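Local structure of nucleoporin GLE1 (Saccharomyces cerevisiae, 6B4E) at residues A[156-161]-A[170-175]; A[185-190]-A[203-208]; A[257-262]-A[275-280]. The protein is an mRNA export factor and component of the nuclear pore complex that binds inositol hexakisphosphate and acts as an enzyme activator. One frame throughout, in Å; residues are numbered along the deposited sequence. Where two conformers were deposited one is given.

Contact 1 (A[156-161]-A[170-175]); sequences MGWKRN and TSYDER
Residues 156-161 leave the end of helix 150-155 through a Schellman motif, with Gly157 at positive phi as its C' residue, and run past helix 169-188, where Trp158 and Tyr172 come closest, 6.5 Å apart between their CA atoms. A side chain at position 157 would jam against the preceding carbonyl, so glycine suits the turn. Tyr172 makes the largest share of the contact. Its CG is anti to the backbone N (chi1 174°), which sends the ring out from the helix to the loop. There it lies flat against the indole in a face-to-face stack. The centroids of the Trp158 five-membered ring and the Tyr172 ring are 3.7 Å apart and the planes differ by 9°. Trp158 CE2 sits over the centre of the phenol ring, and Tyr172 CB makes a CH-pi contact with the six-membered ring. The hydroxyl reaches past the stack: Tyr172 OH donates to Met156 O at 2.6 Å, from above the carbonyl plane. Water 2 donates to the same hydroxyl and accepts from Trp158 NE1, tying the polar ends of both rings together. Arg175 grips the next carbonyl. Arg175 NH2 donates to Gly157 O at 3.0 Å, in the plane of both the guanidinium and the carbonyl, and water 1 links Gly157 O to Arg175 NH1. Lys159 CE lies over one guanidinium face. The like charges of Lys159 NZ and Arg175 NE are 4.4 Å apart; salt bridges from Arg175 to Glu98 and Glu167 would partly offset the repulsion. An alanine in place of Trp158 would remove the stack and the water 2 link, and would probably loosen the hold on the Tyr172 ring. Side-chain donors thus meet both carbonyls at the end of helix 150-155, where the positive charge of Arg175 is probably favourable.

Contact 2 (A[185-190]-A[203-208]); sequences IITRLQ and FPIALS
Polar contacts centre on Thr187, in the last turn of helix 169-188. Ser208 OG donates to Thr187 OG1 at 2.7 Å. The threonine hydroxyl lies between the backbone N and the carbonyl carbon (chi1 68°). It is also hydrogen-bonded to Ala184 O, one turn back, while Ser208 OG is bonded to Trp234 NE1 of helix 225-264. The two hydroxyls therefore form a short chain that joins three helices. The Arg188 guanidinium leads away, its NE bonded to Ala237 O. Backbone contacts lie beside the hydroxyl pair. Thr187 CA approaches Phe203 O at 3.2 Å in a CA-H...O contact with an angle of 155° at the hydrogen. Thr187 O is 3.2 Å from Ile205 N, but the angle is too poor for a hydrogen bond. The chains are close here, with the CA atoms of Thr187 and Ile205 4.6 Å apart.

Apolar contacts flank the polar ones. Thr187 CG2 meets Leu207 CB at 4.1 Å. Ile186 and Phe203 lie side by side and point the same way, touching through Ile186 CG2 and Phe203 CB. Both reach helices 108-121 and 124-136. Ile205 CD1 comes to 3.9 Å from Arg188 CB. Here the C-terminal end of helix 169-188 packs against the chain entering the next helix, 206-216, a loop connection in the all-helical GLE1 domain.

Contact 3 (A[257-262]-A[275-280]); sequences IGEELT and RLRILL
The guanidinium of Arg277 has Gly258 O over one face, 3.9 Å above its plane and offset toward the rim. The Glu259 carboxylate stands at its edge, turned by 68° from the guanidinium plane. The two form a salt bridge. Arg277 NH2 donates to Glu259 OE2 at 2.8 Å, from above the carboxylate plane, and Arg277 NH1 makes a weaker bond to Glu259 OE1. A bend at chi3 (-65°) brings the arginine end to its partner. Glu259 OE1 has a second partner in Ser263. Thr262 OG1 lies 3.0 Å from Arg277 NH1.

Leu276 and Leu280 point into the helix interface. Leu276 CD2 packs against Ile257 O at 3.5 Å and also meets Thr262 CG2. Ile257 O, within a wider pi-type turn at 257-261, is buried with no polar partner. Leu280 CD2 rests on Gly258 O at 3.7 Å. Gly258 has no side chain, and a CB here would clash with Leu280 CB. The helices can therefore come close at this point. The axes of segments 257-262 and 275-280 approach to 8.5 Å, with their directions 143° apart, so roughly antiparallel. These features describe an antiparallel helical hairpin between helices 225-264 and 271-284.

In the fold
The three contacts follow one another along the chain and do not touch. Contacts 1 and 2 share helix 169-188: contact 1 sits near its start and contact 2 at its end. Their centres are 25 Å apart, on opposite sides of the chain's centre. Contact 2 leads into helix 206-216, which precedes the long helix 225-264 used by contact 3. Ile257 of contact 3 packs back on Leu212 and Cys216 of helix 206-216. Nearest atoms of contacts 2 and 3 are about 8 Å apart, and those of contacts 1 and 3 about 9 Å. All three lie in the region that interacts with NUP42, DBP5 and GFD1. Ala206, Glu260 and Leu261 each pack on another protein chain.

Contact 1 (A[156-161]-A[170-175])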
loop_
_atom_site.group_PDB
_atom_site.type_symbol
_atom_site.label_atom_id
_atom_site.label_comp_id
_atom_site.label_asym_id
_atom_site.label_seq_id
_atom_site.Cartn_x
_atom_site.Cartn_y
_atom_site.Cartn_z
ATOM N N MET A 156 9.978 -10.299 -4.746
ATOM C CA MET A 156 8.582 -9.928 -4.941
ATOM C C MET A 156 7.686 -10.355 -3.785
ATOM O O MET A 156 6.467 -10.218 -3.899
ATOM C CB MET A 156 8.059 -10.506 -6.266
ATOM C CG MET A 156 8.646 -9.849 -7.525
ATOM S SD MET A 156 8.515 -8.035 -7.520
ATOM C CE MET A 156 6.737 -7.831 -7.533
ATOM N N GLY A 157 8.243 -10.863 -2.687
ATOM C CA GLY A 157 7.482 -11.119 -1.476
ATOM C C GLY A 157 6.859 -12.497 -1.349
ATOM O O GLY A 157 5.994 -12.691 -0.480
ATOM N N TRP A 158 7.273 -13.458 -2.169
ATOM C CA TRP A 158 6.748 -14.810 -2.074
ATOM C C TRP A 158 7.292 -15.525 -0.845
ATOM O O TRP A 158 8.454 -15.351 -0.463
ATOM C CB TRP A 158 7.119 -15.605 -3.318
ATOM C CG TRP A 158 6.406 -15.191 -4.554
ATOM C CD1 TRP A 158 6.728 -14.165 -5.389
ATOM C CD2 TRP A 158 5.242 -15.810 -5.103
ATOM N NE1 TRP A 158 5.824 -14.101 -6.428
ATOM C CE2 TRP A 158 4.910 -15.113 -6.274
ATOM C CE3 TRP A 158 4.447 -16.893 -4.713
ATOM C CZ2 TRP A 158 3.816 -15.450 -7.049
ATOM C CZ3 TRP A 158 3.369 -17.230 -5.488
ATOM C CH2 TRP A 158 3.063 -16.511 -6.647
ATOM N N LYS A 159 6.451 -16.358 -0.245
ATOM C CA LYS A 159 6.842 -17.202 0.876
ATOM C C LYS A 159 6.995 -18.645 0.422
ATOM O O LYS A 159 6.578 -19.037 -0.674
ATOM C CB LYS A 159 5.818 -17.108 2.013
ATOM C CG LYS A 159 5.638 -15.690 2.520
ATOM C CD LYS A 159 5.183 -15.604 3.974
ATOM C CE LYS A 159 3.741 -16.035 4.144
ATOM N NZ LYS A 159 3.128 -15.477 5.380
ATOM N N ARG A 160 7.616 -19.438 1.291
ATOM C CA ARG A 160 7.776 -20.865 1.070
ATOM C C ARG A 160 6.630 -21.640 1.706
ATOM O O ARG A 160 6.298 -21.430 2.877
ATOM C CB ARG A 160 9.119 -21.336 1.634
ATOM C CG ARG A 160 10.300 -20.938 0.733
ATOM C CD ARG A 160 10.133 -21.453 -0.711
ATOM N NE ARG A 160 11.384 -21.432 -1.473
ATOM C CZ ARG A 160 11.593 -22.104 -2.604
ATOM N NH1 ARG A 160 10.640 -22.866 -3.124
ATOM N NH2 ARG A 160 12.764 -22.019 -3.219
ATOM N N ASN A 161 6.005 -22.510 0.910
ATOM C CA ASN A 161 5.137 -23.544 1.461
ATOM C C ASN A 161 5.956 -24.555 2.256
ATOM O O ASN A 161 5.550 -24.973 3.347
ATOM C CB ASN A 161 4.365 -24.226 0.325
ATOM C CG ASN A 161 3.264 -25.156 0.821
ATOM O OD1 ASN A 161 3.205 -25.514 1.997
ATOM N ND2 ASN A 161 2.388 -25.560 -0.093
ATOM N N THR A 170 -2.930 -18.346 -5.087
ATOM C CA THR A 170 -4.054 -17.682 -4.434
ATOM C C THR A 170 -3.627 -17.050 -3.112
ATOM O O THR A 170 -4.020 -15.921 -2.796
ATOM C CB THR A 170 -5.184 -18.686 -4.220
ATOM O OG1 THR A 170 -5.763 -19.013 -5.495
ATOM C CG2 THR A 170 -6.273 -18.103 -3.322
ATOM N N SER A 171 -2.818 -17.765 -2.335
ATOM C CA SER A 171 -2.349 -17.238 -1.054
ATOM C C SER A 171 -1.566 -15.946 -1.260
ATOM O O SER A 171 -1.840 -14.921 -0.626
ATOM C CB SER A 171 -1.491 -18.299 -0.365
ATOM O OG SER A 171 -0.915 -17.817 0.824
ATOM N N TYR A 172 -0.595 -15.982 -2.166
ATOM C CA TYR A 172 0.223 -14.809 -2.439
ATOM C C TYR A 172 -0.623 -13.659 -2.957
ATOM O O TYR A 172 -0.511 -12.520 -2.481
ATOM C CB TYR A 172 1.307 -15.177 -3.444
ATOM C CG TYR A 172 2.142 -14.016 -3.920
ATOM C CD1 TYR A 172 3.160 -13.482 -3.136
ATOM C CD2 TYR A 172 1.930 -13.463 -5.176
ATOM C CE1 TYR A 172 3.934 -12.405 -3.598
ATOM C CE2 TYR A 172 2.704 -12.415 -5.647
ATOM C CZ TYR A 172 3.693 -11.885 -4.858
ATOM O OH TYR A 172 4.424 -10.832 -5.364
ATOM N N ASP A 173 -1.460 -13.927 -3.955
ATOM C CA ASP A 173 -2.246 -12.855 -4.555
ATOM C C ASP A 173 -3.156 -12.201 -3.529
ATOM O O ASP A 173 -3.279 -10.972 -3.495
ATOM C CB ASP A 173 -3.072 -13.385 -5.731
ATOM C CG ASP A 173 -2.222 -13.672 -6.966
ATOM O OD1 ASP A 173 -2.708 -14.400 -7.856
ATOM O OD2 ASP A 173 -1.078 -13.197 -7.035
ATOM N N GLU A 174 -3.813 -13.003 -2.690
ATOM C CA GLU A 174 -4.777 -12.432 -1.757
ATOM C C GLU A 174 -4.081 -11.650 -0.656
ATOM O O GLU A 174 -4.588 -10.597 -0.238
ATOM C CB GLU A 174 -5.684 -13.521 -1.204
ATOM C CG GLU A 174 -6.674 -14.049 -2.263
ATOM C CD GLU A 174 -7.742 -14.988 -1.716
ATOM O OE1 GLU A 174 -7.678 -15.354 -0.526
ATOM O OE2 GLU A 174 -8.655 -15.363 -2.486
ATOM N N ARG A 175 -2.895 -12.095 -0.230
ATOM C CA ARG A 175 -2.074 -11.294 0.677
ATOM C C ARG A 175 -1.678 -9.957 0.047
ATOM O O ARG A 175 -1.766 -8.901 0.689
ATOM C CB ARG A 175 -0.816 -12.066 1.090
ATOM C CG ARG A 175 -1.058 -13.233 1.988
ATOM C CD ARG A 175 0.231 -13.725 2.649
ATOM N NE ARG A 175 1.314 -14.020 1.702
ATOM C CZ ARG A 175 2.374 -13.239 1.474
ATOM N NH1 ARG A 175 2.525 -12.088 2.119
ATOM N NH2 ARG A 175 3.305 -13.609 0.602
HETATM O O HOH W 1 5.207 -10.909 1.228
HETATM O O HOH W 2 5.107 -11.721 -8.087
#

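Contact 2 (A[185-190]-A[203-208])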
loop_
_atom_site.group_PDB
_atom_site.type_symbol
_atom_site.label_atom_id
_atom_site.label_comp_id
_atom_site.label_asym_id
_atom_site.label_seq_id
_atom_site.Cartn_x
_atom_site.Cartn_y
_atom_site.Cartn_z
ATOM N N ILE A 185 -6.317 2.852 0.637
ATOM C CA ILE A 185 -7.161 3.630 1.548
ATOM C C ILE A 185 -6.384 4.816 2.103
ATOM O O ILE A 185 -6.862 5.959 2.098
ATOM C CB ILE A 185 -7.676 2.734 2.693
ATOM C CG1 ILE A 185 -8.743 1.745 2.190
ATOM C CG2 ILE A 185 -8.202 3.568 3.875
ATOM C CD1 ILE A 185 -10.077 2.364 1.796
ATOM N N ILE A 186 -5.200 4.547 2.659
ATOM C CA ILE A 186 -4.437 5.609 3.303
ATOM C C ILE A 186 -4.171 6.751 2.326
ATOM O O ILE A 186 -4.248 7.931 2.700
ATOM C CB ILE A 186 -3.136 5.035 3.899
ATOM C CG1 ILE A 186 -3.474 4.127 5.093
ATOM C CG2 ILE A 186 -2.191 6.162 4.326
ATOM C CD1 ILE A 186 -2.310 3.356 5.676
ATOM N N THR A 187 -3.856 6.437 1.065
ATOM C CA THR A 187 -3.518 7.510 0.139
ATOM C C THR A 187 -4.713 8.394 -0.193
ATOM O O THR A 187 -4.506 9.543 -0.593
ATOM C CB THR A 187 -2.917 6.993 -1.179
ATOM O OG1 THR A 187 -3.891 6.274 -1.949
ATOM C CG2 THR A 187 -1.663 6.130 -0.950
ATOM N N ARG A 188 -5.946 7.908 -0.022
ATOM C CA ARG A 188 -7.120 8.689 -0.399
ATOM C C ARG A 188 -7.904 9.211 0.803
ATOM O O ARG A 188 -8.899 9.923 0.624
ATOM C CB ARG A 188 -8.022 7.874 -1.347
ATOM C CG ARG A 188 -8.669 6.594 -0.807
ATOM C CD ARG A 188 -9.797 6.844 0.169
ATOM N NE ARG A 188 -10.729 5.713 0.131
ATOM C CZ ARG A 188 -11.880 5.644 0.787
ATOM N NH1 ARG A 188 -12.267 6.629 1.573
ATOM N NH2 ARG A 188 -12.646 4.552 0.653
ATOM N N LEU A 189 -7.456 8.922 2.018
ATOM C CA LEU A 189 -8.016 9.552 3.204
ATOM C C LEU A 189 -7.390 10.917 3.430
ATOM O O LEU A 189 -6.208 11.130 3.151
ATOM C CB LEU A 189 -7.777 8.692 4.446
ATOM C CG LEU A 189 -8.519 7.357 4.550
ATOM C CD1 LEU A 189 -7.938 6.545 5.698
ATOM C CD2 LEU A 189 -9.994 7.568 4.761
ATOM N N GLN A 190 -8.193 11.845 3.951
ATOM C CA GLN A 190 -7.673 13.123 4.418
ATOM C C GLN A 190 -7.218 12.995 5.859
ATOM O O GLN A 190 -7.769 12.219 6.643
ATOM C CB GLN A 190 -8.720 14.231 4.332
ATOM C CG GLN A 190 -9.306 14.439 2.949
ATOM C CD GLN A 190 -8.327 15.092 2.003
ATOM O OE1 GLN A 190 -7.453 15.851 2.424
ATOM N NE2 GLN A 190 -8.462 14.804 0.721
ATOM N N PHE A 203 1.535 10.040 3.176
ATOM C CA PHE A 203 1.444 9.098 2.056
ATOM C C PHE A 203 0.274 9.499 1.174
ATOM O O PHE A 203 -0.748 8.803 1.108
ATOM C CB PHE A 203 1.273 7.657 2.544
ATOM C CG PHE A 203 2.407 7.187 3.404
ATOM C CD1 PHE A 203 3.657 6.957 2.869
ATOM C CD2 PHE A 203 2.213 7.002 4.748
ATOM C CE1 PHE A 203 4.663 6.552 3.663
ATOM C CE2 PHE A 203 3.223 6.597 5.531
ATOM C CZ PHE A 203 4.438 6.372 4.995
ATOM N N PRO A 204 0.414 10.591 0.445
ATOM C CA PRO A 204 -0.735 11.252 -0.187
ATOM C C PRO A 204 -1.143 10.583 -1.496
ATOM O O PRO A 204 -0.556 9.595 -1.936
ATOM C CB PRO A 204 -0.210 12.678 -0.401
ATOM C CG PRO A 204 1.255 12.473 -0.661
ATOM C CD PRO A 204 1.653 11.388 0.313
ATOM N N ILE A 205 -2.190 11.144 -2.114
ATOM C CA ILE A 205 -2.829 10.498 -3.253
ATOM C C ILE A 205 -1.873 10.378 -4.436
ATOM O O ILE A 205 -2.025 9.485 -5.268
ATOM C CB ILE A 205 -4.134 11.252 -3.611
ATOM C CG1 ILE A 205 -4.964 10.481 -4.634
ATOM C CG2 ILE A 205 -3.871 12.666 -4.148
ATOM C CD1 ILE A 205 -5.548 9.228 -4.106
ATOM N N ALA A 206 -0.859 11.253 -4.516
ATOM C CA ALA A 206 0.161 11.116 -5.552
ATOM C C ALA A 206 0.757 9.714 -5.574
ATOM O O ALA A 206 1.177 9.236 -6.629
ATOM C CB ALA A 206 1.280 12.145 -5.332
ATOM N N LEU A 207 0.831 9.054 -4.417
ATOM C CA LEU A 207 1.468 7.744 -4.369
ATOM C C LEU A 207 0.629 6.688 -5.071
ATOM O O LEU A 207 1.178 5.693 -5.557
ATOM C CB LEU A 207 1.733 7.344 -2.922
ATOM C CG LEU A 207 2.618 8.317 -2.131
ATOM C CD1 LEU A 207 3.001 7.686 -0.805
ATOM C CD2 LEU A 207 3.859 8.720 -2.913
ATOM N N SER A 208 -0.698 6.883 -5.127
ATOM C CA SER A 208 -1.550 6.032 -5.945
ATOM C C SER A 208 -1.319 6.279 -7.423
ATOM O O SER A 208 -1.348 5.332 -8.214
ATOM C CB SER A 208 -3.032 6.252 -5.622
ATOM O OG SER A 208 -3.435 5.499 -4.493
#

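Contact 3 (A[257-262]-A[275-280])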
loop_
_atom_site.group_PDB
_atom_site.type_symbol
_atom_site.label_atom_id
_atom_site.label_comp_id
_atom_site.label_asym_id
_atom_site.label_seq_id
_atom_site.Cartn_x
_atom_site.Cartn_y
_atom_site.Cartn_z
ATOM N N ILE A 257 -5.349 1.088 -17.477
ATOM C CA ILE A 257 -5.214 -0.181 -16.744
ATOM C C ILE A 257 -6.378 -1.118 -17.046
ATOM O O ILE A 257 -6.195 -2.336 -17.163
ATOM C CB ILE A 257 -5.056 0.025 -15.216
ATOM C CG1 ILE A 257 -6.231 0.773 -14.549
ATOM C CG2 ILE A 257 -3.757 0.701 -14.925
ATOM C CD1 ILE A 257 -6.216 0.653 -13.014
ATOM N N GLY A 258 -7.600 -0.588 -17.137
ATOM C CA GLY A 258 -8.761 -1.458 -17.211
ATOM C C GLY A 258 -9.062 -1.989 -18.594
ATOM O O GLY A 258 -9.594 -3.098 -18.728
ATOM N N GLU A 259 -8.754 -1.215 -19.638
ATOM C CA GLU A 259 -8.968 -1.638 -21.020
ATOM C C GLU A 259 -7.669 -2.098 -21.670
ATOM O O GLU A 259 -7.560 -3.246 -22.110
ATOM C CB GLU A 259 -9.584 -0.498 -21.845
ATOM C CG GLU A 259 -9.715 -0.811 -23.332
ATOM C CD GLU A 259 -10.587 -2.040 -23.601
ATOM O OE1 GLU A 259 -10.199 -2.888 -24.428
ATOM O OE2 GLU A 259 -11.670 -2.153 -22.984
ATOM N N GLU A 260 -6.664 -1.218 -21.720
ATOM C CA GLU A 260 -5.472 -1.510 -22.512
ATOM C C GLU A 260 -4.610 -2.589 -21.869
ATOM O O GLU A 260 -4.198 -3.540 -22.534
ATOM C CB GLU A 260 -4.665 -0.227 -22.732
ATOM C CG GLU A 260 -3.469 -0.382 -23.664
ATOM C CD GLU A 260 -3.861 -0.800 -25.085
ATOM O OE1 GLU A 260 -2.964 -1.211 -25.853
ATOM O OE2 GLU A 260 -5.062 -0.719 -25.436
ATOM N N LEU A 261 -4.305 -2.455 -20.581
ATOM C CA LEU A 261 -3.442 -3.436 -19.931
ATOM C C LEU A 261 -4.094 -4.819 -19.914
ATOM O O LEU A 261 -3.438 -5.825 -20.210
ATOM C CB LEU A 261 -3.104 -2.955 -18.522
ATOM C CG LEU A 261 -2.068 -3.772 -17.752
ATOM C CD1 LEU A 261 -0.725 -3.795 -18.467
ATOM C CD2 LEU A 261 -1.916 -3.202 -16.361
ATOM N N THR A 262 -5.386 -4.893 -19.595
ATOM C CA THR A 262 -6.069 -6.186 -19.614
ATOM C C THR A 262 -6.126 -6.760 -21.030
ATOM O O THR A 262 -5.968 -7.973 -21.221
ATOM C CB THR A 262 -7.484 -6.056 -19.041
ATOM O OG1 THR A 262 -8.225 -5.105 -19.809
ATOM C CG2 THR A 262 -7.456 -5.599 -17.618
ATOM N N ARG A 275 -11.408 -9.484 -13.479
ATOM C CA ARG A 275 -12.100 -8.675 -12.480
ATOM C C ARG A 275 -11.852 -7.187 -12.697
ATOM O O ARG A 275 -12.760 -6.366 -12.504
ATOM C CB ARG A 275 -11.684 -9.068 -11.068
ATOM C CG ARG A 275 -12.684 -8.515 -10.055
ATOM C CD ARG A 275 -12.450 -9.058 -8.676
ATOM N NE ARG A 275 -11.531 -8.208 -7.929
ATOM C CZ ARG A 275 -11.881 -7.074 -7.339
ATOM N NH1 ARG A 275 -10.978 -6.374 -6.675
ATOM N NH2 ARG A 275 -13.133 -6.634 -7.419
ATOM N N LEU A 276 -10.630 -6.810 -13.081
ATOM C CA LEU A 276 -10.361 -5.399 -13.349
ATOM C C LEU A 276 -11.208 -4.907 -14.514
ATOM O O LEU A 276 -11.715 -3.782 -14.496
ATOM C CB LEU A 276 -8.876 -5.179 -13.640
ATOM C CG LEU A 276 -8.408 -3.720 -13.675
ATOM C CD1 LEU A 276 -8.649 -3.034 -12.341
ATOM C CD2 LEU A 276 -6.925 -3.621 -14.042
ATOM N N ARG A 277 -11.388 -5.746 -15.537
ATOM C CA ARG A 277 -12.235 -5.334 -16.651
ATOM C C ARG A 277 -13.684 -5.165 -16.200
ATOM O O ARG A 277 -14.383 -4.268 -16.674
ATOM C CB ARG A 277 -12.132 -6.342 -17.797
ATOM C CG ARG A 277 -13.113 -6.059 -18.932
ATOM C CD ARG A 277 -12.787 -6.841 -20.190
ATOM N NE ARG A 277 -11.513 -6.441 -20.778
ATOM C CZ ARG A 277 -11.348 -5.404 -21.595
ATOM N NH1 ARG A 277 -10.139 -5.132 -22.081
ATOM N NH2 ARG A 277 -12.378 -4.635 -21.927
ATOM N N ILE A 278 -14.156 -6.018 -15.282
ATOM C CA ILE A 278 -15.512 -5.861 -14.746
ATOM C C ILE A 278 -15.652 -4.529 -14.008
ATOM O O ILE A 278 -16.697 -3.859 -14.105
ATOM C CB ILE A 278 -15.853 -7.056 -13.831
ATOM C CG1 ILE A 278 -16.000 -8.334 -14.681
ATOM C CG2 ILE A 278 -17.090 -6.772 -12.996
ATOM C CD1 ILE A 278 -17.137 -8.313 -15.672
ATOM N N LEU A 279 -14.615 -4.135 -13.252
ATOM C CA LEU A 279 -14.632 -2.843 -12.563
ATOM C C LEU A 279 -14.648 -1.694 -13.561
ATOM O O LEU A 279 -15.393 -0.710 -13.386
ATOM C CB LEU A 279 -13.428 -2.717 -11.633
ATOM C CG LEU A 279 -13.423 -3.660 -10.427
ATOM C CD1 LEU A 279 -12.133 -3.649 -9.683
ATOM C CD2 LEU A 279 -14.555 -3.329 -9.440
ATOM N N LEU A 280 -13.828 -1.794 -14.616
ATOM C CA LEU A 280 -13.878 -0.785 -15.670
ATOM C C LEU A 280 -15.293 -0.676 -16.225
ATOM O O LEU A 280 -15.819 0.428 -16.410
ATOM C CB LEU A 280 -12.900 -1.139 -16.794
ATOM C CG LEU A 280 -13.020 -0.306 -18.090
ATOM C CD1 LEU A 280 -12.167 0.919 -18.007
ATOM C CD2 LEU A 280 -12.679 -1.108 -19.341
#